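Local coordinates for nitronate monooxygenase family protein (PDB 4QIT), which catalyses the FMN-dependent oxidative denitrification of alkyl nitronates with molecular oxygen, with propionate 3-nitronate as its best substrate, at residues V136-P144 with G187-P195; R268-M278 with R284-A294. The protein carries 1 engineered substitution. All coordinates share one frame; numbering follows the deposited sequence.

Interaction 1: residues V136-P144 with G187-P195. Engineered in segment 187-195: S189 (natural residue His). With FMN (flavin mononucleotide), chain C; NIE (nitroethane), chain D.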
# COMPACT_ATOMS: atom_id res chain seq x y z
N VAL A 136 23.49 9.36 -10.29
CA VAL A 136 22.41 10.15 -10.87
C VAL A 136 21.14 9.30 -10.87
O VAL A 136 21.16 8.14 -11.29
CB VAL A 136 22.74 10.62 -12.30
CG1 VAL A 136 21.50 11.24 -12.98
CG2 VAL A 136 23.90 11.62 -12.27
N SER A 137 20.04 9.86 -10.36
CA SER A 137 18.78 9.13 -10.28
C SER A 137 17.69 9.81 -11.09
O SER A 137 17.72 11.03 -11.29
CB SER A 137 18.34 9.01 -8.81
OG SER A 137 19.14 8.09 -8.11
N PHE A 138 16.72 9.02 -11.54
CA PHE A 138 15.63 9.52 -12.36
C PHE A 138 14.28 9.09 -11.80
O PHE A 138 14.13 7.96 -11.31
CB PHE A 138 15.77 9.03 -13.81
CG PHE A 138 17.01 9.54 -14.48
CD1 PHE A 138 17.05 10.83 -14.97
CD2 PHE A 138 18.13 8.73 -14.59
CE1 PHE A 138 18.20 11.33 -15.58
CE2 PHE A 138 19.29 9.22 -15.21
CZ PHE A 138 19.33 10.52 -15.70
N HIS A 139 13.31 10.00 -11.88
CA HIS A 139 11.96 9.80 -11.37
C HIS A 139 10.98 10.01 -12.52
O HIS A 139 11.18 10.91 -13.33
CB HIS A 139 11.66 10.81 -10.27
CG HIS A 139 10.61 10.37 -9.31
ND1 HIS A 139 10.74 9.23 -8.54
CD2 HIS A 139 9.41 10.90 -8.97
CE1 HIS A 139 9.68 9.08 -7.78
NE2 HIS A 139 8.85 10.09 -8.02
N PHE A 140 9.93 9.18 -12.55
CA PHE A 140 8.83 9.24 -13.52
C PHE A 140 9.10 8.48 -14.82
O PHE A 140 8.18 8.31 -15.62
CB PHE A 140 8.39 10.67 -13.88
CG PHE A 140 7.94 11.50 -12.71
CD1 PHE A 140 7.07 11.01 -11.74
CD2 PHE A 140 8.37 12.82 -12.61
CE1 PHE A 140 6.65 11.82 -10.70
CE2 PHE A 140 7.96 13.63 -11.58
CZ PHE A 140 7.10 13.14 -10.61
N GLY A 141 10.34 8.06 -15.03
CA GLY A 141 10.70 7.34 -16.25
C GLY A 141 12.19 7.09 -16.32
O GLY A 141 12.97 7.60 -15.50
N ALA A 142 12.60 6.29 -17.30
CA ALA A 142 14.02 6.05 -17.53
C ALA A 142 14.42 6.78 -18.80
O ALA A 142 13.65 6.82 -19.77
CB ALA A 142 14.30 4.58 -17.66
N PRO A 143 15.62 7.38 -18.81
CA PRO A 143 16.11 7.99 -20.04
C PRO A 143 16.42 6.91 -21.08
O PRO A 143 16.49 5.73 -20.72
CB PRO A 143 17.43 8.64 -19.61
CG PRO A 143 17.33 8.78 -18.11
CD PRO A 143 16.54 7.59 -17.68
N PRO A 144 16.59 7.30 -22.35
CA PRO A 144 17.05 6.33 -23.34
C PRO A 144 18.34 5.63 -22.91
O PRO A 144 19.17 6.21 -22.20
CB PRO A 144 17.31 7.19 -24.58
CG PRO A 144 16.38 8.34 -24.44
CD PRO A 144 16.31 8.62 -22.95
N GLY A 187 6.19 8.91 0.45
CA GLY A 187 5.78 10.30 0.38
C GLY A 187 6.14 10.96 -0.94
O GLY A 187 7.00 10.48 -1.69
N GLY A 188 5.50 12.09 -1.23
CA GLY A 188 5.82 12.85 -2.43
C GLY A 188 5.23 12.22 -3.68
O GLY A 188 4.28 11.43 -3.61
N SER A 189 5.78 12.59 -4.83
CA SER A 189 5.19 12.17 -6.10
C SER A 189 5.36 10.68 -6.35
O SER A 189 6.45 10.11 -6.17
CB SER A 189 5.77 12.97 -7.27
OG SER A 189 5.46 14.35 -7.13
N ARG A 190 4.28 10.03 -6.78
CA ARG A 190 4.39 8.64 -7.18
C ARG A 190 5.20 8.50 -8.47
O ARG A 190 5.03 9.26 -9.41
CB ARG A 190 3.01 8.00 -7.32
CG ARG A 190 2.38 7.80 -5.95
CD ARG A 190 1.24 6.82 -5.89
NE ARG A 190 1.47 5.53 -6.57
CZ ARG A 190 2.31 4.57 -6.19
NH1 ARG A 190 3.10 4.70 -5.14
NH2 ARG A 190 2.35 3.45 -6.90
N GLY A 191 6.07 7.49 -8.51
CA GLY A 191 6.96 7.32 -9.65
C GLY A 191 6.34 6.64 -10.85
O GLY A 191 7.07 6.18 -11.73
N VAL A 192 5.01 6.57 -10.90
CA VAL A 192 4.29 5.92 -11.99
C VAL A 192 4.67 6.51 -13.35
O VAL A 192 4.65 7.73 -13.52
CB VAL A 192 2.77 6.05 -11.80
CG1 VAL A 192 2.03 5.38 -12.98
CG2 VAL A 192 2.33 5.44 -10.49
N PHE A 193 5.04 5.65 -14.30
CA PHE A 193 5.52 6.13 -15.61
C PHE A 193 4.40 6.77 -16.43
O PHE A 193 4.58 7.86 -16.99
CB PHE A 193 6.14 4.99 -16.43
CG PHE A 193 7.53 4.57 -16.00
CD1 PHE A 193 8.01 4.84 -14.72
CD2 PHE A 193 8.34 3.87 -16.88
CE1 PHE A 193 9.29 4.44 -14.35
CE2 PHE A 193 9.62 3.47 -16.52
CZ PHE A 193 10.10 3.76 -15.24
N GLU A 194 3.27 6.07 -16.51
CA GLU A 194 2.16 6.48 -17.36
C GLU A 194 0.88 6.43 -16.55
O GLU A 194 0.14 5.44 -16.60
CB GLU A 194 2.05 5.54 -18.57
CG GLU A 194 3.27 5.57 -19.48
CD GLU A 194 3.15 4.63 -20.66
OE1 GLU A 194 3.10 3.40 -20.45
OE2 GLU A 194 3.11 5.12 -21.80
N PRO A 195 0.62 7.48 -15.76
CA PRO A 195 -0.53 7.42 -14.85
C PRO A 195 -1.87 7.34 -15.56
O PRO A 195 -2.85 6.93 -14.95
CB PRO A 195 -0.40 8.70 -14.01
CG PRO A 195 0.63 9.55 -14.69
CD PRO A 195 1.47 8.67 -15.56
N1 FMN C . 11.52 11.58 -5.37
C2 FMN C . 12.15 12.09 -6.49
O2 FMN C . 12.52 11.31 -7.37
N3 FMN C . 12.39 13.43 -6.64
C4 FMN C . 11.97 14.30 -5.65
O4 FMN C . 12.15 15.51 -5.74
C4A FMN C . 11.33 13.80 -4.53
N5 FMN C . 10.92 14.68 -3.57
C5A FMN C . 10.30 14.24 -2.43
C6 FMN C . 9.92 15.17 -1.48
C7 FMN C . 9.31 14.77 -0.31
C7M FMN C . 8.94 15.84 0.68
C8 FMN C . 9.05 13.42 -0.09
C8M FMN C . 8.36 12.97 1.17
C9 FMN C . 9.43 12.48 -1.06
C9A FMN C . 10.07 12.88 -2.24
N10 FMN C . 10.47 11.97 -3.22
C10 FMN C . 11.10 12.44 -4.37
C1' FMN C . 10.20 10.50 -3.05
C2' FMN C . 11.36 9.74 -2.42
O2' FMN C . 12.37 9.56 -3.38
C3' FMN C . 10.92 8.36 -1.95
O3' FMN C . 10.15 7.69 -2.92
C4' FMN C . 10.05 8.55 -0.72
O4' FMN C . 10.55 9.63 0.04
C5' FMN C . 10.12 7.29 0.12
O5' FMN C . 9.03 7.38 0.98
P FMN C . 9.21 7.77 2.51
O1P FMN C . 10.61 7.46 2.95
O2P FMN C . 8.16 7.00 3.27
O3P FMN C . 8.97 9.24 2.57
N3 NIE D . 7.73 15.47 -4.65
C1 NIE D . 8.22 15.37 -6.97
C2 NIE D . 8.34 16.20 -5.70
O4 NIE D . 7.98 14.28 -4.52
O5 NIE D . 6.61 15.99 -4.07
O HOH W 1 9.71 6.64 -11.40
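H139 and S189 meet where the strand 135-139 of the TIM barrel ends beside the FMN, and F140 continues the contact into the loop that follows. The imidazole of H139 swings toward 187-195 because CG stands anti to the backbone N (chi1 -155°). Its NE2 then donates to S189 O at 3.0 Å, with the acceptor almost in the ring plane but the donor lifted well above the carbonyl plane. Q182 NE2 also donates to this buried oxygen, so two side chains grip it. A flat ring suits the place: one face of the H139 ring is turned to FMN C2, while its edge does the bonding, and G191, having no side chain, lets the ring sit close to its backbone.

In F140, CG lies beside the backbone N (chi1 -58°), which carries the ring back to the second segment. There R190 O lies in plane at its edge, 3.3 Å from F140 CE1, and F140 CZ touches S189 CB at 3.6 Å. F77 meets the same ring edge-to-face. S189 is an engineered residue, natural His; its backbone N donates to nitroethane O4 at 2.8 Å, nearly straight (169°).

Further out, the F193 ring lies flat over G141, whose CA is 3.8 Å from the ring centroid, a CH-pi contact; the fully extended backbone at G141 suits glycine. F193 CA also points its hydrogen at F140 O, 3.4 Å away. Between the backbones a water accepts from F140 N at 2.8 Å and donates to G191 O at 2.7 Å.

Interaction 2: residues R268-M278 with R284-A294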
# COMPACT_ATOMS: atom_id res chain seq x y z
N ARG A 268 -1.53 15.87 12.65
CA ARG A 268 -1.80 15.65 11.22
C ARG A 268 -0.97 14.50 10.65
O ARG A 268 -1.36 13.89 9.65
CB ARG A 268 -1.59 16.92 10.41
CG ARG A 268 -2.59 18.03 10.74
CD ARG A 268 -2.24 19.33 10.02
NE ARG A 268 -2.18 19.12 8.57
CZ ARG A 268 -1.43 19.82 7.74
NH1 ARG A 268 -0.68 20.81 8.20
NH2 ARG A 268 -1.45 19.54 6.44
N ALA A 269 0.14 14.17 11.30
CA ALA A 269 1.00 13.07 10.84
C ALA A 269 0.31 11.71 10.91
O ALA A 269 0.79 10.73 10.34
CB ALA A 269 2.32 13.05 11.63
N ALA A 270 -0.83 11.66 11.59
CA ALA A 270 -1.59 10.42 11.70
C ALA A 270 -2.22 9.99 10.37
O ALA A 270 -2.63 8.84 10.24
CB ALA A 270 -2.66 10.53 12.77
N ARG A 271 -2.32 10.89 9.41
CA ARG A 271 -2.97 10.49 8.15
C ARG A 271 -2.39 11.22 6.94
O ARG A 271 -2.28 12.45 6.91
CB ARG A 271 -4.49 10.67 8.27
CG ARG A 271 -5.35 10.22 7.07
CD ARG A 271 -5.59 8.70 6.97
NE ARG A 271 -6.03 8.03 8.20
CZ ARG A 271 -7.23 7.49 8.41
NH1 ARG A 271 -8.17 7.54 7.48
NH2 ARG A 271 -7.48 6.88 9.57
N THR A 272 -1.95 10.43 5.96
CA THR A 272 -1.55 10.98 4.67
C THR A 272 -2.57 10.59 3.60
O THR A 272 -3.37 9.68 3.79
CB THR A 272 -0.15 10.49 4.21
OG1 THR A 272 -0.20 9.08 3.92
CG2 THR A 272 0.91 10.77 5.28
N ALA A 273 -2.53 11.28 2.47
CA ALA A 273 -3.42 10.95 1.36
C ALA A 273 -2.75 11.28 0.05
O ALA A 273 -1.78 12.05 -0.00
CB ALA A 273 -4.74 11.71 1.48
N LEU A 274 -3.27 10.68 -1.02
CA LEU A 274 -2.81 10.98 -2.37
C LEU A 274 -3.66 12.08 -2.99
O LEU A 274 -4.87 12.14 -2.78
CB LEU A 274 -2.92 9.73 -3.25
CG LEU A 274 -1.99 8.60 -2.85
CD1 LEU A 274 -2.39 7.29 -3.52
CD2 LEU A 274 -0.57 8.98 -3.23
N THR A 275 -3.02 12.95 -3.76
CA THR A 275 -3.73 13.99 -4.47
C THR A 275 -3.11 14.20 -5.85
O THR A 275 -1.89 14.09 -6.02
CB THR A 275 -3.72 15.33 -3.70
OG1 THR A 275 -4.40 16.33 -4.46
CG2 THR A 275 -2.27 15.81 -3.41
N VAL A 276 -3.96 14.49 -6.84
CA VAL A 276 -3.47 14.93 -8.14
C VAL A 276 -3.70 16.42 -8.35
O VAL A 276 -3.20 16.99 -9.32
CB VAL A 276 -4.14 14.18 -9.32
CG1 VAL A 276 -3.89 12.69 -9.20
CG2 VAL A 276 -5.63 14.51 -9.40
N THR A 277 -4.43 17.06 -7.45
CA THR A 277 -4.82 18.47 -7.66
C THR A 277 -3.74 19.47 -7.25
O THR A 277 -3.78 20.64 -7.65
CB THR A 277 -6.16 18.80 -6.98
OG1 THR A 277 -6.14 18.34 -5.63
CG2 THR A 277 -7.31 18.12 -7.73
N MET A 278 -2.77 19.03 -6.46
CA MET A 278 -1.64 19.86 -6.09
C MET A 278 -0.70 20.13 -7.27
O MET A 278 -0.32 21.27 -7.53
CB MET A 278 -0.86 19.21 -4.94
CG MET A 278 0.32 20.03 -4.40
SD MET A 278 -0.12 21.21 -3.12
CE MET A 278 -0.57 20.09 -1.79
N ARG A 284 1.78 11.99 -2.42
CA ARG A 284 1.32 11.73 -1.07
C ARG A 284 1.80 12.77 -0.06
O ARG A 284 2.99 13.03 0.05
CB ARG A 284 1.77 10.35 -0.61
CG ARG A 284 1.30 10.04 0.83
CD ARG A 284 1.76 8.66 1.34
NE ARG A 284 1.25 7.58 0.49
CZ ARG A 284 -0.02 7.17 0.46
NH1 ARG A 284 -0.94 7.74 1.24
NH2 ARG A 284 -0.36 6.20 -0.38
N GLY A 285 0.87 13.33 0.69
CA GLY A 285 1.26 14.24 1.76
C GLY A 285 0.18 14.40 2.81
O GLY A 285 -0.79 13.65 2.83
N LEU A 286 0.38 15.38 3.68
CA LEU A 286 -0.58 15.67 4.75
C LEU A 286 -1.71 16.52 4.16
O LEU A 286 -1.48 17.65 3.72
CB LEU A 286 0.13 16.43 5.88
CG LEU A 286 1.42 15.78 6.41
CD1 LEU A 286 2.14 16.66 7.42
CD2 LEU A 286 1.13 14.44 7.03
N PRO A 287 -2.93 15.96 4.10
CA PRO A 287 -4.01 16.61 3.35
C PRO A 287 -4.40 17.99 3.90
O PRO A 287 -4.42 18.24 5.11
CB PRO A 287 -5.18 15.62 3.46
CG PRO A 287 -4.82 14.72 4.59
CD PRO A 287 -3.33 14.65 4.65
N ASN A 288 -4.68 18.89 2.97
CA ASN A 288 -5.10 20.24 3.31
C ASN A 288 -6.05 20.75 2.23
O ASN A 288 -6.66 19.96 1.52
CB ASN A 288 -3.88 21.15 3.51
CG ASN A 288 -3.00 21.26 2.27
OD1 ASN A 288 -3.42 20.97 1.15
ND2 ASN A 288 -1.77 21.71 2.48
N ARG A 289 -6.16 22.07 2.07
CA ARG A 289 -7.14 22.61 1.12
C ARG A 289 -6.81 22.34 -0.35
O ARG A 289 -7.71 22.39 -1.21
CB ARG A 289 -7.38 24.10 1.40
CG ARG A 289 -7.91 24.34 2.81
CD ARG A 289 -8.23 25.80 3.05
NE ARG A 289 -9.29 26.29 2.17
CZ ARG A 289 -9.61 27.57 2.06
NH1 ARG A 289 -8.95 28.48 2.75
NH2 ARG A 289 -10.58 27.95 1.24
N MET A 290 -5.55 22.01 -0.65
CA MET A 290 -5.19 21.62 -2.00
C MET A 290 -5.54 20.18 -2.35
O MET A 290 -5.34 19.76 -3.49
CB MET A 290 -3.71 21.86 -2.28
CG MET A 290 -3.35 23.31 -2.54
SD MET A 290 -4.40 24.08 -3.80
CE MET A 290 -4.25 22.94 -5.19
N PHE A 291 -6.06 19.42 -1.38
CA PHE A 291 -6.40 18.01 -1.60
C PHE A 291 -7.90 17.88 -1.82
O PHE A 291 -8.65 17.61 -0.88
CB PHE A 291 -6.02 17.15 -0.39
CG PHE A 291 -4.53 16.89 -0.23
CD1 PHE A 291 -3.63 17.93 -0.06
CD2 PHE A 291 -4.06 15.58 -0.15
CE1 PHE A 291 -2.28 17.68 0.15
CE2 PHE A 291 -2.72 15.32 0.05
CZ PHE A 291 -1.82 16.37 0.20
N PHE A 292 -8.35 18.08 -3.05
CA PHE A 292 -9.77 17.91 -3.33
C PHE A 292 -10.03 16.90 -4.44
O PHE A 292 -9.10 16.38 -5.07
CB PHE A 292 -10.45 19.26 -3.61
CG PHE A 292 -9.83 20.05 -4.72
CD1 PHE A 292 -8.79 20.94 -4.47
CD2 PHE A 292 -10.30 19.93 -6.02
CE1 PHE A 292 -8.23 21.68 -5.49
CE2 PHE A 292 -9.75 20.66 -7.05
CZ PHE A 292 -8.70 21.54 -6.79
N ASP A 293 -11.31 16.60 -4.66
CA ASP A 293 -11.70 15.61 -5.65
C ASP A 293 -11.74 16.22 -7.05
O ASP A 293 -12.59 17.06 -7.34
CB ASP A 293 -13.07 15.03 -5.30
CG ASP A 293 -13.40 13.78 -6.09
OD1 ASP A 293 -12.70 13.47 -7.08
OD2 ASP A 293 -14.38 13.09 -5.72
N ALA A 294 -10.83 15.78 -7.91
CA ALA A 294 -10.77 16.28 -9.28
C ALA A 294 -11.97 15.83 -10.11
O ALA A 294 -12.22 16.36 -11.18
CB ALA A 294 -9.48 15.83 -9.94
O HOH W 2 -1.11 22.65 5.24
O HOH W 3 -3.29 16.98 7.29
O HOH W 4 -7.01 15.42 -3.81
O HOH W 5 -6.76 14.28 -6.08
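F291 wedges its ring between T275 and P287 of its own segment. T275 CG2 sits over one face, 3.6 Å from the centroid, and P287 CA covers the opposite face. A273 O lies at the ring edge, and the M278 chain, bent at chi2 and chi3, brings CE to within 3.5 Å of F291 CE1, its flexible thioether fitting round both the ring and M290 CB.

Next to this, T277 works in two directions. Its OG1, tucked between the backbone N and carbonyl carbon (chi1 49°), donates to M290 O at 2.7 Å, while CG2 lies over the face of F292, 3.9 Å from the centroid. The small methyl of A294 rests against T277 CG2 and V276 CG2. The receiving loop is shaped by a type I turn from N288 to F291, reinforced by an Asx turn in which N288 OD1 accepts from M290 N.

Toward the other end, L286 CD2 nestles against the backbone of 268-271 and P287 CD abuts R271 O at 3.3 Å. R284 runs its long chain past T272: NH1 donates to T272 OG1 at 3.1 Å, L274 CG lies over one face of the R284 guanidinium, toward its rim, and NH2 bonds I184 O beyond the contact.

Linking these patches, A273 and G285 exchange two backbone bonds, each 3.0 Å, as the antiparallel hydrogen-bonded pair of a short beta hairpin, strands 273-275 and 283-285.

How the interactions relate
Interaction 1 is the more deeply buried, joining the end of a barrel strand to a segment that touches both flavin and nitroethane; interaction 2 lies farther from the chain centre, partly exposed, and reaches the second subunit, where R271 pairs with E166 of that chain. The two adjoin in the small antiparallel sheet, whose central strand 283-285 lies between 188-189 and 273-275: G188 O and R284 N are 2.8 Å apart, a probable hydrogen bond, and R190 CD packs on L274 CD2. Both use aromatic rings, but interaction 1 sets them beside glycines and a histidine bonded to a backbone oxygen, whereas interaction 2, with about three times the buried surface, adds methyl and thioether packing to paired strands.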